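Local coordinates for cobalamin biosynthesis protein CobN (Mycobacterium tuberculosis, PDB 7C6O) that serves as the large catalytic subunit of cobaltochelatase, the enzyme that inserts cobalt into a corrin ring during cobalamin biosynthesis, at residues I191-Y196 with G206-L211; V938-F943 with T993-S998; F943-F948 with G1001-G1006. One frame throughout, in Å; residues are numbered along the deposited sequence. Where two conformers were deposited one is given.

Interaction 1 (I191-Y196 with G206-L211); sequences IAVLYY and GYVEAL
Val208 meets Tyr195 and Val193 where helix 206-211 lies against strand 191-196, the two running nearly antiparallel (169°) with axes 9.9 Å apart. The main contact is a CH-pi one: Val208 CG2 sits over one face of the Tyr195 ring, 3.8 Å from its centroid and offset toward the rim. The same methyl also lies over the centre of a face of the Tyr207 ring, touching both aromatic groups at once. With CG between the backbone N and the carbonyl carbon (chi1 65°), the Tyr195 ring turns one face to Val208, while its OH bonds to His200.

Purely aliphatic contacts continue the interface. Val193 CG1, anti to its own nitrogen, meets Leu211 CD2 at 3.9 Å and, more distantly, Val208 CG1 at 4.2 Å.

The polar part is confined to one end. Tyr207 OH lies 3.5 Å from Tyr195 CB and reaches the strand's main chain through a single water, which is 2.8 Å from Tyr207 OH and accepts from Tyr196 N at 3.1 Å.

Strand 190-196, this helix and the parallel neighbouring strand 221-227 form a beta-alpha-beta unit. Between the two segments described here the chemistry is thus mainly dispersion and CH-pi contact, with one water bridging the Tyr207 hydroxyl to the main chain of the strand.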
# COMPACT_ATOMS: atom_id res chain seq x y z
N ILE A 191 -0.56 -30.04 3.27
CA ILE A 191 0.09 -28.74 3.13
C ILE A 191 1.45 -28.97 2.50
O ILE A 191 2.36 -29.53 3.13
CB ILE A 191 0.21 -28.02 4.48
CG1 ILE A 191 -1.15 -27.94 5.17
CG2 ILE A 191 0.81 -26.63 4.29
CD1 ILE A 191 -2.22 -27.24 4.37
N ALA A 192 1.61 -28.54 1.25
CA ALA A 192 2.92 -28.62 0.61
C ALA A 192 3.84 -27.53 1.15
O ALA A 192 3.40 -26.42 1.46
CB ALA A 192 2.78 -28.48 -0.91
N VAL A 193 5.12 -27.87 1.29
CA VAL A 193 6.16 -26.92 1.68
C VAL A 193 7.22 -26.91 0.59
O VAL A 193 7.93 -27.91 0.40
CB VAL A 193 6.77 -27.26 3.05
CG1 VAL A 193 7.82 -26.22 3.43
CG2 VAL A 193 5.69 -27.33 4.11
N LEU A 194 7.33 -25.80 -0.13
CA LEU A 194 8.22 -25.68 -1.27
C LEU A 194 9.49 -24.93 -0.86
O LEU A 194 9.41 -23.78 -0.41
CB LEU A 194 7.54 -24.96 -2.43
CG LEU A 194 6.72 -25.78 -3.43
CD1 LEU A 194 7.63 -26.66 -4.29
CD2 LEU A 194 5.67 -26.63 -2.73
N TYR A 195 10.64 -25.58 -1.01
CA TYR A 195 11.91 -24.96 -0.67
C TYR A 195 12.92 -25.23 -1.78
O TYR A 195 12.68 -26.01 -2.71
CB TYR A 195 12.44 -25.46 0.68
CG TYR A 195 12.78 -26.93 0.75
CD1 TYR A 195 11.79 -27.89 0.85
CD2 TYR A 195 14.11 -27.35 0.76
CE1 TYR A 195 12.10 -29.24 0.93
CE2 TYR A 195 14.43 -28.70 0.84
CZ TYR A 195 13.42 -29.64 0.92
OH TYR A 195 13.73 -30.98 1.00
N TYR A 196 14.07 -24.57 -1.69
CA TYR A 196 15.05 -24.58 -2.77
C TYR A 196 15.88 -25.86 -2.77
O TYR A 196 16.26 -26.38 -1.71
CB TYR A 196 15.96 -23.36 -2.67
CG TYR A 196 15.41 -22.15 -3.38
CD1 TYR A 196 14.97 -22.25 -4.70
CD2 TYR A 196 15.31 -20.92 -2.75
CE1 TYR A 196 14.46 -21.15 -5.37
CE2 TYR A 196 14.80 -19.82 -3.40
CZ TYR A 196 14.38 -19.94 -4.71
OH TYR A 196 13.86 -18.85 -5.37
N GLY A 206 16.73 -28.30 8.18
CA GLY A 206 16.14 -28.21 9.50
C GLY A 206 14.99 -27.23 9.58
O GLY A 206 14.01 -27.46 10.29
N TYR A 207 15.08 -26.11 8.85
CA TYR A 207 13.98 -25.15 8.85
C TYR A 207 12.73 -25.73 8.21
O TYR A 207 11.61 -25.39 8.62
CB TYR A 207 14.40 -23.84 8.16
CG TYR A 207 14.56 -23.90 6.65
CD1 TYR A 207 13.68 -23.22 5.82
CD2 TYR A 207 15.61 -24.61 6.07
CE1 TYR A 207 13.83 -23.25 4.44
CE2 TYR A 207 15.76 -24.64 4.69
CZ TYR A 207 14.87 -23.97 3.88
OH TYR A 207 15.02 -24.01 2.51
N VAL A 208 12.90 -26.62 7.23
CA VAL A 208 11.75 -27.27 6.61
C VAL A 208 11.15 -28.31 7.55
O VAL A 208 9.92 -28.43 7.67
CB VAL A 208 12.16 -27.90 5.27
CG1 VAL A 208 11.01 -28.69 4.66
CG2 VAL A 208 12.65 -26.83 4.30
N GLU A 209 12.00 -29.07 8.24
CA GLU A 209 11.52 -30.06 9.20
C GLU A 209 10.68 -29.40 10.29
O GLU A 209 9.63 -29.93 10.69
CB GLU A 209 12.70 -30.81 9.82
CG GLU A 209 12.31 -31.75 10.95
CD GLU A 209 11.49 -32.93 10.47
OE1 GLU A 209 11.62 -33.29 9.28
OE2 GLU A 209 10.72 -33.49 11.28
N ALA A 210 11.12 -28.24 10.78
CA ALA A 210 10.39 -27.56 11.84
C ALA A 210 9.00 -27.14 11.37
O ALA A 210 8.02 -27.27 12.11
CB ALA A 210 11.18 -26.35 12.34
N LEU A 211 8.91 -26.62 10.14
CA LEU A 211 7.60 -26.24 9.61
C LEU A 211 6.72 -27.46 9.41
O LEU A 211 5.51 -27.41 9.66
CB LEU A 211 7.76 -25.46 8.31
CG LEU A 211 6.46 -24.90 7.73
CD1 LEU A 211 5.71 -24.10 8.79
CD2 LEU A 211 6.74 -24.04 6.50
O HOH W 1 13.96 -22.39 0.48

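Interaction 2 (V938-F943 with T993-S998); sequences VRISGF and TRIFGS
Val938 and Arg939 pair in parallel with Ile995 and Phe996, the two short strands approaching to 4.6 Å with a 33° twist. The bonding follows the parallel pattern: Val938 brackets Ile995, its N donating to Arg994 O at 3.0 Å and its O accepting from Phe996 N at 2.8 Å, while Phe996 brackets Arg939 by passing its O to Ile940 N, also at 2.8 Å.

Ile940 carries the apolar contact. With CG1 set between its backbone N and carbonyl carbon (chi1 61°), its CG2 and CD1 both lean on Ile995 CG2, and CG1 rests 3.3 Å from Phe996 O. On the face of the sheet shared with Phe996, Arg939 bends at chi2 (55°) and runs forward over the partner strand toward Gly997 and Ser998, bringing NE to 3.7 Å from Gly997 CA, with no side chain on the glycine to intervene. NE also makes a weak bond to Ile940 O. Arg939 NH2 donates to a water at the guanidinium edge, 2.9 Å away; the water lies close to Ser998 OG too, and gives a weak bond to Ile940 O. Ser998 OG has its own partner in Gly1004 O.

The two strands form a beta-alpha-beta crossover with a long helical connection, in which helix 949-963 packs on Ile940 and Ile995 through Val952 and Leu955. Strand 935-940 lies between 880-885 and 995-997, all parallel, within a mixed sheet that 1032-1034 extends in antiparallel fashion beyond 995-997. Phe996 meets Met1047 and Arg939 meets Tyr1051 on helix 1044-1051, with Tyr1026 adding a cation-pi contact to the arginine.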
# COMPACT_ATOMS: atom_id res chain seq x y z
N VAL A 938 10.76 16.45 3.82
CA VAL A 938 9.83 15.40 3.40
C VAL A 938 9.19 14.79 4.64
O VAL A 938 9.89 14.31 5.54
CB VAL A 938 10.54 14.32 2.58
CG1 VAL A 938 9.56 13.21 2.21
CG2 VAL A 938 11.16 14.92 1.33
N ARG A 939 7.86 14.80 4.68
CA ARG A 939 7.11 14.01 5.64
C ARG A 939 6.61 12.75 4.93
O ARG A 939 5.74 12.83 4.06
CB ARG A 939 5.94 14.80 6.24
CG ARG A 939 4.99 13.96 7.07
CD ARG A 939 5.70 13.20 8.19
NE ARG A 939 4.77 12.36 8.94
CZ ARG A 939 3.98 12.81 9.91
NH1 ARG A 939 4.02 14.09 10.27
NH2 ARG A 939 3.15 11.99 10.54
N ILE A 940 7.19 11.61 5.28
CA ILE A 940 6.73 10.32 4.76
C ILE A 940 5.70 9.76 5.73
O ILE A 940 5.70 10.08 6.92
CB ILE A 940 7.89 9.33 4.55
CG1 ILE A 940 8.61 9.05 5.88
CG2 ILE A 940 8.87 9.86 3.50
CD1 ILE A 940 9.71 8.01 5.77
N SER A 941 4.80 8.94 5.21
CA SER A 941 3.87 8.24 6.08
C SER A 941 4.54 7.00 6.67
O SER A 941 5.65 6.61 6.28
CB SER A 941 2.61 7.85 5.32
OG SER A 941 2.90 6.93 4.28
N GLY A 942 3.87 6.39 7.64
CA GLY A 942 4.35 5.13 8.17
C GLY A 942 4.39 4.04 7.12
O GLY A 942 5.33 3.24 7.07
N PHE A 943 3.37 3.99 6.25
CA PHE A 943 3.35 2.95 5.23
C PHE A 943 4.43 3.18 4.18
O PHE A 943 5.02 2.22 3.67
CB PHE A 943 1.99 2.86 4.56
CG PHE A 943 1.95 1.85 3.45
CD1 PHE A 943 1.94 0.49 3.75
CD2 PHE A 943 1.97 2.24 2.12
CE1 PHE A 943 1.93 -0.45 2.74
CE2 PHE A 943 1.97 1.30 1.11
CZ PHE A 943 1.94 -0.05 1.41
N THR A 993 19.58 16.26 7.93
CA THR A 993 18.35 15.53 8.19
C THR A 993 17.19 16.27 7.54
O THR A 993 16.97 17.46 7.80
CB THR A 993 18.12 15.37 9.69
OG1 THR A 993 19.16 14.55 10.24
CG2 THR A 993 16.78 14.72 9.96
N ARG A 994 16.45 15.57 6.67
CA ARG A 994 15.31 16.16 5.96
C ARG A 994 14.06 15.29 5.95
O ARG A 994 12.98 15.81 5.66
CB ARG A 994 15.69 16.48 4.51
CG ARG A 994 16.71 17.59 4.35
CD ARG A 994 16.18 18.92 4.85
NE ARG A 994 17.09 20.02 4.56
CZ ARG A 994 18.12 20.36 5.32
NH1 ARG A 994 18.38 19.68 6.44
NH2 ARG A 994 18.91 21.38 4.98
N ILE A 995 14.15 13.99 6.23
CA ILE A 995 13.04 13.06 6.08
C ILE A 995 12.48 12.75 7.46
O ILE A 995 13.19 12.25 8.33
CB ILE A 995 13.47 11.78 5.35
CG1 ILE A 995 14.21 12.13 4.06
CG2 ILE A 995 12.26 10.90 5.06
CD1 ILE A 995 14.84 10.93 3.39
N PHE A 996 11.19 13.02 7.65
CA PHE A 996 10.52 12.75 8.91
C PHE A 996 9.29 11.88 8.66
O PHE A 996 8.74 11.87 7.56
CB PHE A 996 10.13 14.06 9.61
CG PHE A 996 11.31 14.97 9.87
CD1 PHE A 996 12.01 14.88 11.07
CD2 PHE A 996 11.73 15.87 8.92
CE1 PHE A 996 13.10 15.70 11.31
CE2 PHE A 996 12.83 16.69 9.15
CZ PHE A 996 13.51 16.61 10.34
N GLY A 997 8.89 11.14 9.69
CA GLY A 997 7.76 10.24 9.53
C GLY A 997 7.20 9.80 10.87
O GLY A 997 7.60 10.29 11.92
N SER A 998 6.25 8.87 10.79
CA SER A 998 5.64 8.31 11.99
C SER A 998 6.69 7.68 12.89
O SER A 998 7.75 7.24 12.44
CB SER A 998 4.60 7.25 11.61
OG SER A 998 3.44 7.84 11.02
O HOH W 2 3.16 9.47 9.16

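Interaction 3 (F943-F948 with G1001-G1006); sequences FFRDAF and GTYGAG
Phe943 and Tyr1003 bring the two backbones to their nearest, 7.3 Å between CA atoms, where a short helix faces a loop without regular structure; further along, Asp946 CA and Gly1001 CA are 9.5 Å apart. Side chains span this gap. At its narrow end the Phe943 backbone N lies at the edge of the Tyr1003 ring.

Arg945 bends at chi3 (70°), and its guanidinium then works along two sides. End-on, NH1 and NH2 both grip Thr1002 O, at 3.2 and 2.9 Å, the carbonyl oxygen lying close to the guanidinium plane. Side-on, NE and NH2 both take Asp946 OD1, NE forming the salt bridge at 2.9 Å; this neighbour in the helix fixes the rotation of the planar group. NH1 has a further partner in Tyr1034 OH.

Both oxygens of Asp946 are held in turn. OD1 is gripped by the two arginine nitrogens, whereas OD2 accepts from Tyr1003 OH at 2.4 Å, a value so short that the exact length is doubtful, and from Gln600 NE2. The carboxylate stands nearly upright to the phenol ring (85° between planes) and comes at the ring's edge. Arg945 NH2 also crowds the same ring, 3.1 Å from Tyr1003 CE1, with the guanidinium tilted 67° to it.

Trp563 meets Tyr1003 edge-to-face, and helix 595-604 packs on both Phe943 and Tyr1003. The arrangement is a largely buried Arg-Asp-Tyr polar network, in which a helix-borne ion pair anchors an irregular loop through one main-chain carbonyl and one phenol hydroxyl, near the centre of the chain, in the CobN/magnesium chelatase family region.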
# COMPACT_ATOMS: atom_id res chain seq x y z
N PHE A 943 3.37 3.99 6.25
CA PHE A 943 3.35 2.95 5.23
C PHE A 943 4.43 3.18 4.18
O PHE A 943 5.02 2.22 3.67
CB PHE A 943 1.99 2.86 4.56
CG PHE A 943 1.95 1.85 3.45
CD1 PHE A 943 1.94 0.49 3.75
CD2 PHE A 943 1.97 2.24 2.12
CE1 PHE A 943 1.93 -0.45 2.74
CE2 PHE A 943 1.97 1.30 1.11
CZ PHE A 943 1.94 -0.05 1.41
N PHE A 944 4.69 4.44 3.82
CA PHE A 944 5.79 4.72 2.89
C PHE A 944 7.10 4.19 3.44
O PHE A 944 7.88 3.57 2.70
CB PHE A 944 5.89 6.22 2.61
CG PHE A 944 6.88 6.56 1.52
CD1 PHE A 944 6.46 6.72 0.21
CD2 PHE A 944 8.23 6.70 1.81
CE1 PHE A 944 7.36 7.02 -0.79
CE2 PHE A 944 9.14 7.00 0.81
CZ PHE A 944 8.70 7.17 -0.49
N ARG A 945 7.36 4.43 4.72
CA ARG A 945 8.52 3.84 5.38
C ARG A 945 8.53 2.32 5.26
O ARG A 945 9.57 1.72 4.95
CB ARG A 945 8.53 4.28 6.85
CG ARG A 945 9.42 3.46 7.78
CD ARG A 945 8.90 3.61 9.21
NE ARG A 945 7.63 2.91 9.39
CZ ARG A 945 6.74 3.19 10.34
NH1 ARG A 945 6.96 4.17 11.20
NH2 ARG A 945 5.62 2.49 10.41
N ASP A 946 7.37 1.69 5.48
CA ASP A 946 7.28 0.23 5.45
C ASP A 946 7.57 -0.33 4.06
O ASP A 946 8.31 -1.31 3.92
CB ASP A 946 5.88 -0.22 5.89
CG ASP A 946 5.60 0.05 7.34
OD1 ASP A 946 6.46 0.64 8.03
OD2 ASP A 946 4.51 -0.34 7.79
N ALA A 947 6.96 0.26 3.03
CA ALA A 947 6.93 -0.34 1.70
C ALA A 947 8.03 0.14 0.78
O ALA A 947 8.34 -0.56 -0.20
CB ALA A 947 5.57 -0.07 1.04
N PHE A 948 8.62 1.30 1.03
CA PHE A 948 9.62 1.88 0.14
C PHE A 948 10.89 2.25 0.90
O PHE A 948 11.34 3.40 0.88
CB PHE A 948 9.04 3.09 -0.59
CG PHE A 948 7.90 2.75 -1.51
CD1 PHE A 948 6.59 2.93 -1.11
CD2 PHE A 948 8.15 2.21 -2.76
CE1 PHE A 948 5.54 2.61 -1.95
CE2 PHE A 948 7.10 1.88 -3.61
CZ PHE A 948 5.80 2.07 -3.20
N GLY A 1001 7.43 1.68 14.38
CA GLY A 1001 6.46 0.76 14.91
C GLY A 1001 5.05 1.28 14.96
O GLY A 1001 4.17 0.58 15.47
N THR A 1002 4.79 2.50 14.47
CA THR A 1002 3.48 3.14 14.55
C THR A 1002 3.14 3.79 13.22
O THR A 1002 3.97 3.86 12.30
CB THR A 1002 3.43 4.20 15.66
OG1 THR A 1002 4.03 5.41 15.19
CG2 THR A 1002 4.17 3.74 16.89
N TYR A 1003 1.93 4.34 13.15
CA TYR A 1003 1.38 4.93 11.94
C TYR A 1003 0.55 6.16 12.30
O TYR A 1003 0.19 6.37 13.46
CB TYR A 1003 0.53 3.91 11.17
CG TYR A 1003 1.32 2.68 10.85
CD1 TYR A 1003 2.10 2.62 9.71
CD2 TYR A 1003 1.34 1.59 11.72
CE1 TYR A 1003 2.85 1.52 9.42
CE2 TYR A 1003 2.10 0.47 11.44
CZ TYR A 1003 2.86 0.45 10.28
OH TYR A 1003 3.62 -0.65 9.98
N GLY A 1004 0.26 6.97 11.28
CA GLY A 1004 -0.66 8.08 11.42
C GLY A 1004 0.03 9.40 11.71
O GLY A 1004 1.22 9.48 11.99
N ALA A 1005 -0.78 10.47 11.64
CA ALA A 1005 -0.32 11.82 11.92
C ALA A 1005 -0.96 12.44 13.15
O ALA A 1005 -0.53 13.51 13.58
CB ALA A 1005 -0.56 12.73 10.71
N GLY A 1006 -1.98 11.79 13.72
CA GLY A 1006 -2.52 12.16 15.01
C GLY A 1006 -3.60 13.23 15.00
O GLY A 1006 -4.35 13.33 15.97

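How the interactions relate
From the N terminus, interaction 1 comes first and is local: nine residues, mostly helical, separate strand 191-196 from helix 206-211, and the loop closes long before the others open. Interactions 2 and 3 lie about 38 and 32 Å away from it, centre to centre, and make no touch with it. Those two cross along the chain, since interaction 3 opens inside the loop of interaction 2 and closes after it. They share Phe943 and helix 942-947, and both close loops of about fifty residues rich in helix. Together they tie the strand-to-helix turn to the chain leaving strand 995-997.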